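PDB 3PIV: interferon from Danio rerio, which probably acts as a secreted antiviral cytokine of the type I interferon family, signalling by binding a cell-surface cytokine receptor. Local coordinates for residues 96-99 / 100-104; 52-55 / 56-60; 133-136 / 137-141. One frame throughout, in Å; residues are numbered along the deposited sequence.

Contact 1. Residues 96-99 / 100-104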
loop_
_atom_site.group_PDB
_atom_site.type_symbol
_atom_site.label_atom_id
_atom_site.label_comp_id
_atom_site.label_asym_id
_atom_site.label_seq_id
_atom_site.Cartn_x
_atom_site.Cartn_y
_atom_site.Cartn_z
ATOM N N LEU A 96 -11.549 6.048 5.387
ATOM C CA LEU A 96 -11.311 6.998 4.298
ATOM C C LEU A 96 -12.342 6.906 3.180
ATOM O O LEU A 96 -12.671 7.914 2.547
ATOM C CB LEU A 96 -9.899 6.821 3.717
ATOM C CG LEU A 96 -8.784 7.294 4.654
ATOM C CD1 LEU A 96 -7.418 6.851 4.175
ATOM C CD2 LEU A 96 -8.841 8.810 4.800
ATOM N N LYS A 97 -12.845 5.699 2.929
ATOM C CA LYS A 97 -13.871 5.511 1.908
ATOM C C LYS A 97 -15.096 6.363 2.232
ATOM O O LYS A 97 -15.838 6.779 1.349
ATOM C CB LYS A 97 -14.278 4.038 1.806
ATOM C CG LYS A 97 -13.302 3.160 1.040
ATOM C CD LYS A 97 -13.689 1.691 1.171
ATOM C CE LYS A 97 -13.144 0.837 0.036
ATOM N NZ LYS A 97 -11.753 0.516 0.305
ATOM N N GLU A 98 -15.312 6.614 3.512
ATOM C CA GLU A 98 -16.415 7.475 3.900
ATOM C C GLU A 98 -16.244 8.876 3.280
ATOM O O GLU A 98 -17.173 9.407 2.676
ATOM C CB GLU A 98 -16.547 7.523 5.423
ATOM C CG GLU A 98 -17.658 8.419 5.929
ATOM C CD GLU A 98 -17.672 8.520 7.445
ATOM O OE1 GLU A 98 -18.127 7.553 8.101
ATOM O OE2 GLU A 98 -17.222 9.564 7.980
ATOM N N CYS A 99 -15.053 9.457 3.395
ATOM C CA CYS A 99 -14.818 10.762 2.792
ATOM C C CYS A 99 -14.940 10.703 1.287
ATOM O O CYS A 99 -15.495 11.605 0.677
ATOM C CB CYS A 99 -13.444 11.312 3.171
ATOM S SG CYS A 99 -13.072 11.224 4.925
ATOM N N VAL A 100 -14.407 9.649 0.681
ATOM C CA VAL A 100 -14.390 9.536 -0.775
ATOM C C VAL A 100 -15.804 9.513 -1.366
ATOM O O VAL A 100 -16.059 10.071 -2.440
ATOM C CB VAL A 100 -13.593 8.288 -1.235
ATOM C CG1 VAL A 100 -13.709 8.100 -2.742
ATOM C CG2 VAL A 100 -12.139 8.411 -0.817
ATOM N N ALA A 101 -16.718 8.865 -0.652
ATOM C CA ALA A 101 -18.130 8.857 -1.022
ATOM C C ALA A 101 -18.695 10.282 -1.207
ATOM O O ALA A 101 -19.628 10.490 -1.982
ATOM C CB ALA A 101 -18.942 8.072 0.019
ATOM N N ARG A 102 -18.118 11.262 -0.515
ATOM C CA ARG A 102 -18.590 12.649 -0.615
ATOM C C ARG A 102 -18.109 13.392 -1.857
ATOM O O ARG A 102 -18.685 14.408 -2.229
ATOM C CB ARG A 102 -18.176 13.446 0.618
ATOM C CG ARG A 102 -18.696 12.868 1.921
ATOM C CD ARG A 102 -18.123 13.610 3.103
ATOM N NE ARG A 102 -18.319 12.849 4.326
ATOM C CZ ARG A 102 -17.478 12.868 5.352
ATOM N NH1 ARG A 102 -16.382 13.613 5.294
ATOM N NH2 ARG A 102 -17.728 12.137 6.430
ATOM N N TYR A 103 -17.052 12.900 -2.492
ATOM C CA TYR A 103 -16.444 13.628 -3.601
ATOM C C TYR A 103 -17.175 13.442 -4.923
ATOM O O TYR A 103 -17.839 12.431 -5.141
ATOM C CB TYR A 103 -14.982 13.221 -3.768
ATOM C CG TYR A 103 -14.168 13.342 -2.499
ATOM C CD1 TYR A 103 -14.496 14.270 -1.520
ATOM C CD2 TYR A 103 -13.062 12.530 -2.288
ATOM C CE1 TYR A 103 -13.744 14.378 -0.362
ATOM C CE2 TYR A 103 -12.309 12.628 -1.141
ATOM C CZ TYR A 103 -12.649 13.550 -0.181
ATOM O OH TYR A 103 -11.884 13.639 0.960
ATOM N N ALA A 104 -17.053 14.432 -5.802
ATOM C CA ALA A 104 -17.585 14.334 -7.159
ATOM C C ALA A 104 -16.820 13.278 -7.943
ATOM O O ALA A 104 -15.595 13.324 -8.024
ATOM C CB ALA A 104 -17.486 15.669 -7.861
#
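Glu98 points CG away from its backbone N (chi1 179°) and stays extended beyond it, which stands the carboxylate out from the helix; Arg102, whose CG lies beside the backbone N (chi1 -58°), sends its chain back along the helix to meet it. The result is an i, i+4 salt bridge, OE2 of Glu98 lying 3.0 Å from NH2 of Arg102: one oxygen meets one nitrogen, the carboxylate and guanidinium planes turned 41° apart. The same oxygen also accepts from the indole NH of Trp6. One face of the guanidinium rests against CA of Cys99.

The ring of Tyr103 folds back over the preceding turn, and O of Cys99 sits over its centre, 3.4 Å above the plane. This carbonyl also takes the backbone N of Arg102 at 2.9 Å, an i, i+3 bond. At the tyrosine's far end, OH comes 3.6 Å from CB of Cys99, whose SG is tied by a disulfide to Cys4.

The disulfide fastens the N-terminal segment to the end of helix 79-101. Leu96 packs on Val56 of helix 48-66, Tyr103 touches Glu49 and Lys53 of that helix, and Lys97 reaches along it to a salt bridge with Asp60.

Contact 2. Residues 52-55 / 56-60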
loop_
_atom_site.group_PDB
_atom_site.type_symbol
_atom_site.label_atom_id
_atom_site.label_comp_id
_atom_site.label_asym_id
_atom_site.label_seq_id
_atom_site.Cartn_x
_atom_site.Cartn_y
_atom_site.Cartn_z
ATOM N N VAL A 52 -6.689 11.587 -0.832
ATOM C CA VAL A 52 -7.458 10.608 -0.078
ATOM C C VAL A 52 -7.941 9.456 -0.960
ATOM O O VAL A 52 -7.893 8.301 -0.552
ATOM C CB VAL A 52 -8.666 11.262 0.594
ATOM C CG1 VAL A 52 -9.542 10.202 1.280
ATOM C CG2 VAL A 52 -8.199 12.334 1.592
ATOM N N LYS A 53 -8.418 9.772 -2.161
ATOM C CA LYS A 53 -8.838 8.748 -3.101
ATOM C C LYS A 53 -7.658 7.851 -3.399
ATOM O O LYS A 53 -7.807 6.642 -3.485
ATOM C CB LYS A 53 -9.327 9.367 -4.406
ATOM C CG LYS A 53 -10.626 10.149 -4.298
ATOM C CD LYS A 53 -11.130 10.468 -5.688
ATOM C CE LYS A 53 -12.176 11.563 -5.672
ATOM N NZ LYS A 53 -12.992 11.500 -6.928
ATOM N N PHE A 54 -6.491 8.472 -3.570
ATOM C CA PHE A 54 -5.234 7.767 -3.817
ATOM C C PHE A 54 -4.806 6.895 -2.639
ATOM O O PHE A 54 -4.223 5.823 -2.827
ATOM C CB PHE A 54 -4.106 8.763 -4.119
ATOM C CG PHE A 54 -2.772 8.097 -4.373
ATOM C CD1 PHE A 54 -2.487 7.537 -5.607
ATOM C CD2 PHE A 54 -1.821 7.994 -3.359
ATOM C CE1 PHE A 54 -1.265 6.902 -5.847
ATOM C CE2 PHE A 54 -0.582 7.365 -3.588
ATOM C CZ PHE A 54 -0.306 6.822 -4.831
ATOM N N LEU A 55 -5.058 7.367 -1.421
ATOM C CA LEU A 55 -4.713 6.573 -0.253
ATOM C C LEU A 55 -5.610 5.330 -0.198
ATOM O O LEU A 55 -5.130 4.234 0.070
ATOM C CB LEU A 55 -4.823 7.385 1.025
ATOM C CG LEU A 55 -3.699 8.395 1.231
ATOM C CD1 LEU A 55 -4.026 9.291 2.410
ATOM C CD2 LEU A 55 -2.353 7.687 1.439
ATOM N N VAL A 56 -6.894 5.505 -0.483
ATOM C CA VAL A 56 -7.812 4.371 -0.477
ATOM C C VAL A 56 -7.424 3.362 -1.538
ATOM O O VAL A 56 -7.355 2.176 -1.248
ATOM C CB VAL A 56 -9.272 4.771 -0.695
ATOM C CG1 VAL A 56 -10.157 3.507 -0.853
ATOM C CG2 VAL A 56 -9.750 5.608 0.461
ATOM N N LEU A 57 -7.160 3.837 -2.756
ATOM C CA LEU A 57 -6.760 2.961 -3.850
ATOM C C LEU A 57 -5.529 2.146 -3.490
ATOM O O LEU A 57 -5.526 0.928 -3.644
ATOM C CB LEU A 57 -6.484 3.763 -5.131
ATOM C CG LEU A 57 -7.703 4.304 -5.877
ATOM C CD1 LEU A 57 -7.242 5.199 -6.977
ATOM C CD2 LEU A 57 -8.592 3.156 -6.417
ATOM N N THR A 58 -4.495 2.825 -3.002
ATOM C CA THR A 58 -3.243 2.172 -2.660
ATOM C C THR A 58 -3.372 1.200 -1.473
ATOM O O THR A 58 -2.840 0.081 -1.510
ATOM C CB THR A 58 -2.113 3.211 -2.409
ATOM O OG1 THR A 58 -2.135 4.204 -3.448
ATOM C CG2 THR A 58 -0.776 2.519 -2.426
ATOM N N LEU A 59 -4.081 1.619 -0.429
ATOM C CA LEU A 59 -4.314 0.734 0.701
ATOM C C LEU A 59 -4.965 -0.553 0.211
ATOM O O LEU A 59 -4.597 -1.657 0.605
ATOM C CB LEU A 59 -5.213 1.411 1.749
ATOM C CG LEU A 59 -4.585 2.493 2.646
ATOM C CD1 LEU A 59 -5.687 3.239 3.353
ATOM C CD2 LEU A 59 -3.590 1.922 3.668
ATOM N N ASP A 60 -5.938 -0.408 -0.666
ATOM C CA ASP A 60 -6.697 -1.572 -1.084
ATOM C C ASP A 60 -5.830 -2.487 -1.933
ATOM O O ASP A 60 -5.958 -3.706 -1.848
ATOM C CB ASP A 60 -7.972 -1.171 -1.820
ATOM C CG ASP A 60 -9.076 -0.672 -0.883
ATOM O OD1 ASP A 60 -8.936 -0.731 0.351
ATOM O OD2 ASP A 60 -10.102 -0.200 -1.404
#
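Phe54 and Thr58, one helical turn apart, carry both the polar and the aromatic part of this contact. Among the hydrogen bonds, O of Phe54 is gripped twice: the hydroxyl OG1 of Thr58 donates to it over 2.7 Å and the backbone N of Thr58 over 3.0 Å, from opposite faces of the carbonyl plane. The threonine torsion (chi1 -46°) turns OG1 back toward the preceding turn, and its polar group is thereby satisfied within a buried helix face.

The threonine hydroxyl also lies over the Phe54 ring, OG1 standing 3.4 Å above the plane at its centre. Tyr40 and Phe54 pair edge-to-face.

Apolar carbons rest on backbone carbonyls. CG of Leu59 approaches O of Leu55 at 3.2 Å, and CG2 of Val56 lies 3.4 Å from O of Val52.

Leu55, Thr58 and Leu59 touch Met151 of helix 134-158, while Val56 and Leu59 face helix 79-101 and Thr58 meets Ile116 of helix 111-129. A threonine hydroxyl returned to the i-4 carbonyl is a familiar way of burying this residue in a helix, here in the core of the four-helix cytokine fold.

Contact 3. Residues 133-136 / 137-141; sequences SAEA and WEQIR
N of Glu138 donates to O of Ala134 over 2.8 Å, and CG of the same glutamate presses to 3.0 Å from that oxygen, so backbone and side chain of Glu138 both crowd one carbonyl of the preceding turn. Beyond CG the Glu138 carboxylate turns to Arg141: OE1 receives NH1 of Arg141 at 3.0 Å through its syn lone pair, the oxygen lying in the guanidinium plane. The other carboxylate oxygen, OE2, accepts from the indole NH of Trp77, which holds the group at both oxygens, while NH2 of Arg141 donates to O of Leu21.

A second polar link spans the turn on another side of the helix. The Glu135 chain is bent at chi2 (-33°), which carries its carboxylate along the helix toward Gln139; NE2 of Gln139 then donates to OE1 of Glu135 over 3.2 Å. The acceptor lies close to the amide plane, although the amide and carboxylate planes are 48° apart. OE1 of Gln139 accepts from Thr33.

At the start of the helix, Ser133 is the N-cap residue, its OG accepting from N of Ala136 at 3.0 Å. Its carbonyl O begins the regular bonding by taking N of Trp137 at the same length.

Helix 134-158 is thus fastened at its first turns to surrounding loops and to helix 10-23. Trp137 packs on Leu127 of helix 111-129 and donates from NE1 to O of His71, and Ile140 touches Leu123 and Leu127 of that helix and Leu65 and Met66 of helix 48-66.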
loop_
_atom_site.group_PDB
_atom_site.type_symbol
_atom_site.label_atom_id
_atom_site.label_comp_id
_atom_site.label_asym_id
_atom_site.label_seq_id
_atom_site.Cartn_x
_atom_site.Cartn_y
_atom_site.Cartn_z
ATOM N N SER A 133 8.714 -17.051 -4.954
ATOM C CA SER A 133 9.888 -17.445 -4.201
ATOM C C SER A 133 10.016 -16.551 -2.975
ATOM O O SER A 133 9.332 -15.540 -2.865
ATOM C CB SER A 133 11.125 -17.295 -5.072
ATOM O OG SER A 133 11.365 -15.930 -5.354
ATOM N N ALA A 134 10.883 -16.925 -2.045
ATOM C CA ALA A 134 11.119 -16.088 -0.883
ATOM C C ALA A 134 11.649 -14.701 -1.274
ATOM O O ALA A 134 11.244 -13.697 -0.688
ATOM C CB ALA A 134 12.062 -16.774 0.103
ATOM N N GLU A 135 12.535 -14.628 -2.261
ATOM C CA GLU A 135 13.098 -13.321 -2.632
ATOM C C GLU A 135 12.126 -12.486 -3.460
ATOM O O GLU A 135 12.173 -11.264 -3.412
ATOM C CB GLU A 135 14.451 -13.441 -3.346
ATOM C CG GLU A 135 15.629 -12.711 -2.644
ATOM C CD GLU A 135 15.253 -11.402 -1.893
ATOM O OE1 GLU A 135 14.697 -10.447 -2.503
ATOM O OE2 GLU A 135 15.556 -11.325 -0.677
ATOM N N ALA A 136 11.237 -13.134 -4.215
ATOM C CA ALA A 136 10.163 -12.390 -4.872
ATOM C C ALA A 136 9.261 -11.766 -3.806
ATOM O O ALA A 136 8.952 -10.576 -3.871
ATOM C CB ALA A 136 9.364 -13.268 -5.810
ATOM N N TRP A 137 8.859 -12.560 -2.814
ATOM C CA TRP A 137 8.053 -12.038 -1.711
ATOM C C TRP A 137 8.797 -10.935 -0.933
ATOM O O TRP A 137 8.204 -9.937 -0.549
ATOM C CB TRP A 137 7.589 -13.158 -0.773
ATOM C CG TRP A 137 6.263 -13.765 -1.187
ATOM C CD1 TRP A 137 6.019 -15.073 -1.500
ATOM C CD2 TRP A 137 5.007 -13.075 -1.347
ATOM N NE1 TRP A 137 4.692 -15.241 -1.836
ATOM C CE2 TRP A 137 4.053 -14.032 -1.749
ATOM C CE3 TRP A 137 4.604 -11.747 -1.189
ATOM C CZ2 TRP A 137 2.715 -13.696 -1.993
ATOM C CZ3 TRP A 137 3.276 -11.414 -1.439
ATOM C CH2 TRP A 137 2.348 -12.388 -1.828
ATOM N N GLU A 138 10.096 -11.107 -0.727
ATOM C CA GLU A 138 10.869 -10.122 0.018
ATOM C C GLU A 138 11.008 -8.809 -0.748
ATOM O O GLU A 138 11.056 -7.739 -0.140
ATOM C CB GLU A 138 12.226 -10.690 0.422
ATOM C CG GLU A 138 12.127 -11.778 1.467
ATOM C CD GLU A 138 11.642 -11.259 2.819
ATOM O OE1 GLU A 138 11.596 -10.021 3.015
ATOM O OE2 GLU A 138 11.321 -12.090 3.698
ATOM N N GLN A 139 11.044 -8.883 -2.073
ATOM C CA GLN A 139 10.986 -7.664 -2.866
ATOM C C GLN A 139 9.638 -6.984 -2.652
ATOM O O GLN A 139 9.587 -5.789 -2.385
ATOM C CB GLN A 139 11.204 -7.945 -4.343
ATOM C CG GLN A 139 12.645 -8.217 -4.672
ATOM C CD GLN A 139 13.546 -7.085 -4.209
ATOM O OE1 GLN A 139 13.499 -5.982 -4.756
ATOM N NE2 GLN A 139 14.377 -7.357 -3.202
ATOM N N ILE A 140 8.547 -7.741 -2.761
ATOM C CA ILE A 140 7.227 -7.156 -2.549
ATOM C C ILE A 140 7.142 -6.489 -1.167
ATOM O O ILE A 140 6.683 -5.354 -1.041
ATOM C CB ILE A 140 6.081 -8.192 -2.746
ATOM C CG1 ILE A 140 5.641 -8.234 -4.213
ATOM C CG2 ILE A 140 4.873 -7.836 -1.889
ATOM C CD1 ILE A 140 6.752 -8.252 -5.224
ATOM N N ARG A 141 7.610 -7.191 -0.142
ATOM C CA ARG A 141 7.628 -6.667 1.210
ATOM C C ARG A 141 8.457 -5.366 1.316
ATOM O O ARG A 141 8.022 -4.377 1.925
ATOM C CB ARG A 141 8.161 -7.742 2.149
ATOM C CG ARG A 141 8.260 -7.334 3.581
ATOM C CD ARG A 141 8.559 -8.542 4.430
ATOM N NE ARG A 141 8.834 -8.184 5.810
ATOM C CZ ARG A 141 9.997 -8.391 6.416
ATOM N NH1 ARG A 141 10.992 -8.961 5.758
ATOM N NH2 ARG A 141 10.152 -8.041 7.684
#

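Overall arrangement
Along the chain the order is contact 2, contact 1, contact 3, each on or at the end of one helix: 48-66, the end of 79-101, and the start of 134-158. Contacts 1 and 2 have centres about 11 Å apart and touch directly, joining the successive helices 48-66 and 79-101 through a salt bridge and apolar packing. Contact 3 lies across the chain's centre from both, its centre about 33 Å from that of contact 1 and 23 Å from that of contact 2. Within the one interferon domain, the disulfide-tied helix end and the capped start of the last helix are thus well separated, with contact 2 in the buried interior of the bundle.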